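Local structure of probable uracil-DNA glycosylase (Acanthamoeba polyphaga mimivirus, 5X55) at residues L170-T174 with A204-S208; N255-T259 with W272-T276. The protein is a probable uracil-DNA glycosylase, a member of the uracil-DNA glycosylase superfamily with an alpha/beta fold built round a four-stranded parallel sheet. The contacts are given in a common frame with arbitrary orientation. Numbering follows the deposited sequence.

Interaction 1 of 2, residues L170-T174 with A204-S208; sequences LLFNT and AMGCS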
loop_
_atom_site.group_PDB
_atom_site.type_symbol
_atom_site.label_atom_id
_atom_site.label_comp_id
_atom_site.label_asym_id
_atom_site.label_seq_id
_atom_site.Cartn_x
_atom_site.Cartn_y
_atom_site.Cartn_z
ATOM N N LEU A 170 8.156 10.027 -2.864
ATOM C CA LEU A 170 7.201 9.255 -2.077
ATOM C C LEU A 170 6.837 7.917 -2.711
ATOM O O LEU A 170 6.108 7.135 -2.090
ATOM C CB LEU A 170 5.931 10.067 -1.855
ATOM C CG LEU A 170 6.158 11.422 -1.212
ATOM C CD1 LEU A 170 4.825 12.150 -1.092
ATOM C CD2 LEU A 170 6.795 11.206 0.147
ATOM N N LEU A 171 7.329 7.639 -3.918
ATOM C CA LEU A 171 6.904 6.463 -4.674
ATOM C C LEU A 171 7.045 5.170 -3.871
ATOM O O LEU A 171 6.155 4.307 -3.881
ATOM C CB LEU A 171 7.724 6.367 -5.961
ATOM C CG LEU A 171 7.408 5.130 -6.802
ATOM C CD1 LEU A 171 5.965 5.208 -7.268
ATOM C CD2 LEU A 171 8.368 5.012 -7.972
ATOM N N PHE A 172 8.175 5.002 -3.197
ATOM C CA PHE A 172 8.472 3.775 -2.474
ATOM C C PHE A 172 8.437 4.008 -0.962
ATOM O O PHE A 172 9.187 3.379 -0.211
ATOM C CB PHE A 172 9.828 3.219 -2.910
ATOM C CG PHE A 172 9.866 2.695 -4.328
ATOM C CD1 PHE A 172 8.863 1.870 -4.815
ATOM C CD2 PHE A 172 10.933 3.017 -5.171
ATOM C CE1 PHE A 172 8.910 1.370 -6.138
ATOM C CE2 PHE A 172 10.993 2.534 -6.484
ATOM C CZ PHE A 172 9.971 1.695 -6.965
ATOM N N ASN A 173 7.556 4.913 -0.528
ATOM C CA ASN A 173 7.520 5.408 0.848
ATOM C C ASN A 173 7.490 4.282 1.878
ATOM O O ASN A 173 8.274 4.278 2.841
ATOM C CB ASN A 173 6.294 6.306 1.018
ATOM C CG ASN A 173 6.539 7.458 1.951
ATOM O OD1 ASN A 173 7.663 7.697 2.397
ATOM N ND2 ASN A 173 5.485 8.204 2.236
ATOM N N THR A 174 6.566 3.334 1.716
ATOM C CA THR A 174 6.440 2.268 2.706
ATOM C C THR A 174 7.705 1.425 2.781
ATOM O O THR A 174 8.112 1.007 3.871
ATOM C CB THR A 174 5.230 1.395 2.399
ATOM O OG1 THR A 174 4.078 2.234 2.269
ATOM C CG2 THR A 174 4.984 0.434 3.552
ATOM N N ALA A 204 -2.222 11.091 -2.801
ATOM C CA ALA A 204 -1.339 9.929 -2.846
ATOM C C ALA A 204 0.008 10.252 -2.194
ATOM O O ALA A 204 0.630 11.282 -2.495
ATOM C CB ALA A 204 -1.142 9.480 -4.291
ATOM N N MET A 205 0.449 9.373 -1.283
ATOM C CA MET A 205 1.716 9.559 -0.586
ATOM C C MET A 205 2.553 8.278 -0.550
ATOM O O MET A 205 3.461 8.161 0.262
ATOM C CB MET A 205 1.471 10.080 0.834
ATOM C CG MET A 205 0.629 9.170 1.729
ATOM S SD MET A 205 0.641 9.848 3.406
ATOM C CE MET A 205 2.240 9.250 3.972
ATOM N N GLY A 206 2.293 7.328 -1.442
ATOM C CA GLY A 206 3.130 6.152 -1.523
ATOM C C GLY A 206 2.813 5.089 -0.506
ATOM O O GLY A 206 3.620 4.176 -0.315
ATOM N N CYS A 207 1.678 5.206 0.172
ATOM C CA CYS A 207 1.164 4.227 1.114
ATOM C C CYS A 207 -0.282 3.970 0.759
ATOM O O CYS A 207 -1.000 4.910 0.398
ATOM C CB CYS A 207 1.219 4.733 2.551
ATOM S SG CYS A 207 2.788 5.337 2.986
ATOM N N SER A 208 -0.727 2.727 0.894
ATOM C CA SER A 208 -2.148 2.481 0.699
ATOM C C SER A 208 -2.944 3.116 1.838
ATOM O O SER A 208 -2.485 3.177 2.986
ATOM C CB SER A 208 -2.447 0.977 0.575
ATOM O OG SER A 208 -1.992 0.221 1.679
HETATM O O HOH W 1 4.757 2.794 -1.990
#

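Interaction 2 of 2, residues N255-T259 with W272-T276; sequences NSAFT and WESFT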
loop_
_atom_site.group_PDB
_atom_site.type_symbol
_atom_site.label_atom_id
_atom_site.label_comp_id
_atom_site.label_asym_id
_atom_site.label_seq_id
_atom_site.Cartn_x
_atom_site.Cartn_y
_atom_site.Cartn_z
ATOM N N ASN A 255 0.166 0.029 -2.398
ATOM C CA ASN A 255 -0.788 -0.128 -3.486
ATOM C C ASN A 255 -0.187 -1.040 -4.557
ATOM O O ASN A 255 0.971 -0.863 -4.943
ATOM C CB ASN A 255 -1.143 1.233 -4.078
ATOM C CG ASN A 255 -1.931 2.112 -3.114
ATOM O OD1 ASN A 255 -2.910 1.668 -2.527
ATOM N ND2 ASN A 255 -1.517 3.368 -2.961
ATOM N N SER A 256 -0.972 -2.012 -5.045
ATOM C CA SER A 256 -0.451 -2.914 -6.069
ATOM C C SER A 256 -0.104 -2.174 -7.364
ATOM O O SER A 256 0.784 -2.606 -8.108
ATOM C CB SER A 256 -1.461 -4.022 -6.340
ATOM O OG SER A 256 -2.695 -3.471 -6.765
ATOM N N ALA A 257 -0.793 -1.072 -7.657
ATOM C CA ALA A 257 -0.394 -0.132 -8.698
ATOM C C ALA A 257 0.272 1.054 -8.012
ATOM O O ALA A 257 -0.391 1.832 -7.317
ATOM C CB ALA A 257 -1.588 0.329 -9.530
ATOM N N PHE A 258 1.570 1.217 -8.227
ATOM C CA PHE A 258 2.275 2.238 -7.467
ATOM C C PHE A 258 2.003 3.660 -7.941
ATOM O O PHE A 258 2.296 4.597 -7.186
ATOM C CB PHE A 258 3.781 1.950 -7.483
ATOM C CG PHE A 258 4.196 0.874 -6.509
ATOM C CD1 PHE A 258 3.845 -0.451 -6.724
ATOM C CD2 PHE A 258 4.911 1.190 -5.374
ATOM C CE1 PHE A 258 4.226 -1.439 -5.821
ATOM C CE2 PHE A 258 5.290 0.209 -4.471
ATOM C CZ PHE A 258 4.952 -1.101 -4.693
ATOM N N THR A 259 1.448 3.857 -9.137
ATOM C CA THR A 259 1.220 5.200 -9.654
ATOM C C THR A 259 -0.154 5.315 -10.302
ATOM O O THR A 259 -0.779 4.324 -10.671
ATOM C CB THR A 259 2.276 5.600 -10.695
ATOM O OG1 THR A 259 2.295 4.628 -11.749
ATOM C CG2 THR A 259 3.654 5.678 -10.060
ATOM N N TRP A 272 2.369 -2.000 -13.205
ATOM C CA TRP A 272 3.168 -2.458 -12.065
ATOM C C TRP A 272 2.964 -3.924 -11.694
ATOM O O TRP A 272 3.520 -4.366 -10.675
ATOM C CB TRP A 272 2.880 -1.589 -10.841
ATOM C CG TRP A 272 3.311 -0.163 -11.030
ATOM C CD1 TRP A 272 2.566 0.861 -11.530
ATOM C CD2 TRP A 272 4.596 0.387 -10.715
ATOM N NE1 TRP A 272 3.310 2.016 -11.549
ATOM C CE2 TRP A 272 4.565 1.745 -11.063
ATOM C CE3 TRP A 272 5.779 -0.148 -10.181
ATOM C CZ2 TRP A 272 5.663 2.585 -10.882
ATOM C CZ3 TRP A 272 6.870 0.682 -10.007
ATOM C CH2 TRP A 272 6.803 2.033 -10.348
ATOM N N GLU A 273 2.212 -4.691 -12.495
ATOM C CA GLU A 273 1.772 -6.022 -12.069
ATOM C C GLU A 273 2.951 -6.962 -11.842
ATOM O O GLU A 273 2.967 -7.722 -10.863
ATOM C CB GLU A 273 0.794 -6.624 -13.096
ATOM C CG GLU A 273 -0.607 -5.963 -13.133
ATOM C CD GLU A 273 -1.618 -6.657 -14.073
ATOM O OE1 GLU A 273 -1.267 -7.058 -15.212
ATOM O OE2 GLU A 273 -2.788 -6.804 -13.661
ATOM N N SER A 274 3.953 -6.929 -12.727
ATOM C CA SER A 274 5.080 -7.833 -12.539
ATOM C C SER A 274 5.947 -7.392 -11.364
ATOM O O SER A 274 6.478 -8.230 -10.627
ATOM C CB SER A 274 5.918 -7.922 -13.819
ATOM O OG SER A 274 5.124 -8.363 -14.896
ATOM N N PHE A 275 6.116 -6.085 -11.192
ATOM C CA PHE A 275 6.879 -5.583 -10.057
ATOM C C PHE A 275 6.215 -5.984 -8.750
ATOM O O PHE A 275 6.869 -6.519 -7.854
ATOM C CB PHE A 275 7.022 -4.062 -10.157
ATOM C CG PHE A 275 7.843 -3.452 -9.051
ATOM C CD1 PHE A 275 9.223 -3.393 -9.152
ATOM C CD2 PHE A 275 7.228 -2.927 -7.921
ATOM C CE1 PHE A 275 9.999 -2.818 -8.138
ATOM C CE2 PHE A 275 7.980 -2.346 -6.904
ATOM C CZ PHE A 275 9.375 -2.298 -7.005
ATOM N N THR A 276 4.903 -5.765 -8.640
ATOM C CA THR A 276 4.192 -6.130 -7.416
ATOM C C THR A 276 4.191 -7.644 -7.202
ATOM O O THR A 276 4.344 -8.116 -6.066
ATOM C CB THR A 276 2.767 -5.570 -7.453
ATOM O OG1 THR A 276 2.818 -4.142 -7.565
ATOM C CG2 THR A 276 2.007 -5.934 -6.174
#

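Interaction 1 of 2, residues L170-T174 with A204-S208
Leu170 opens a type I turn that leads into the helix beginning at Asn173, and its carbonyl does double duty: Leu170 O accepts the turn's hydrogen bond from Asn173 N (3.1 Å) and a CA-H...O contact from Gly206 CA (3.2 Å). Gly206 has positive phi and lies so close that an ideal beta carbon on it would fall 1.8 Å from Leu170 O, so a side chain would clash. Leu171 points its side chain away, but a water donates to both Leu171 O (2.8 Å) and Gly206 O (2.5 Å). Asn173 turns back across the loop, and Asn173 ND2 donates to Met205 O (2.8 Å) as well as to Tyr101 O. Thr174 OG1 is 3.3 Å from Gly206 O; its hydrogen bond goes to Met253 O on strand 251-255. The contact thus centres on a type I turn leading into helix 173-177, with Gly206 of the loop after strand 185-189 packed against the turn's carbonyl, inside this alpha/beta fold.

Interaction 2 of 2, residues N255-T259 with W272-T276
Trp272, at the N-cap position of helix 273-286, provides the broadest surface in this contact. Its side chain reaches back to the loop that leaves strand 251-255, where Trp272 NE1 donates a hydrogen bond to Thr259 OG1 (2.8 Å); His268 ND1 is a second partner of that hydroxyl. One face of the indole packs against the backbone N and CB of Phe258: Phe258 N is 3.5 Å from Trp272 CD1, and Phe258 CB sits 3.7 Å from the centroid of the six-membered ring, nearly along its normal, in a CH-pi contact. The two aromatic rings themselves meet obliquely, with planes at 40°. Leu150 and Leu154 of helix 146-159 also touch the Trp272 side chain.

Glu273 and Ser274 take the helix past the loop, and Phe275 turns back in. Its edge meets the face of Phe258 in a T-shaped pair, centroids 5.5 Å apart and planes at 87°, so that Phe258 packs with both aromatic residues of the helix start.

Thr276 closes the first helical turn, Thr276 N bonding Trp272 O at 2.8 Å, while Thr276 OG1 donates to Ser256 O at 2.6 Å and lies near the edge of the Phe258 ring. An aromatic cluster flanked by two hydrogen bonds thus fixes the loop to the helix N terminus, within the beta-alpha-beta crossover that runs from edge strand 251-255 through helix 273-286 to strand 291-295, with strand 185-189 lying between the two in the sheet.

The two contacts follow one another along the chain, neither nesting nor crossing. Interaction 1 closes first, over 29 intervening residues that include strand 185-189 of the parallel sheet. The chain then runs through helices 219-230 and 244-248 into strand 251-255, whose end opens interaction 2, a shorter loop of 12 residues containing strand 260-261. That strand pairs antiparallel with 164-165, just ahead of interaction 1. In space the contacts adjoin: Leu171 CD1 packs on Thr259 CG2 at 3.7 Å, and Ser208 CB lies 3.2 Å from Asn255 OD1. Together they link helix 173-177, the loop after strand 185-189 and helix 273-286 around edge strand 251-255.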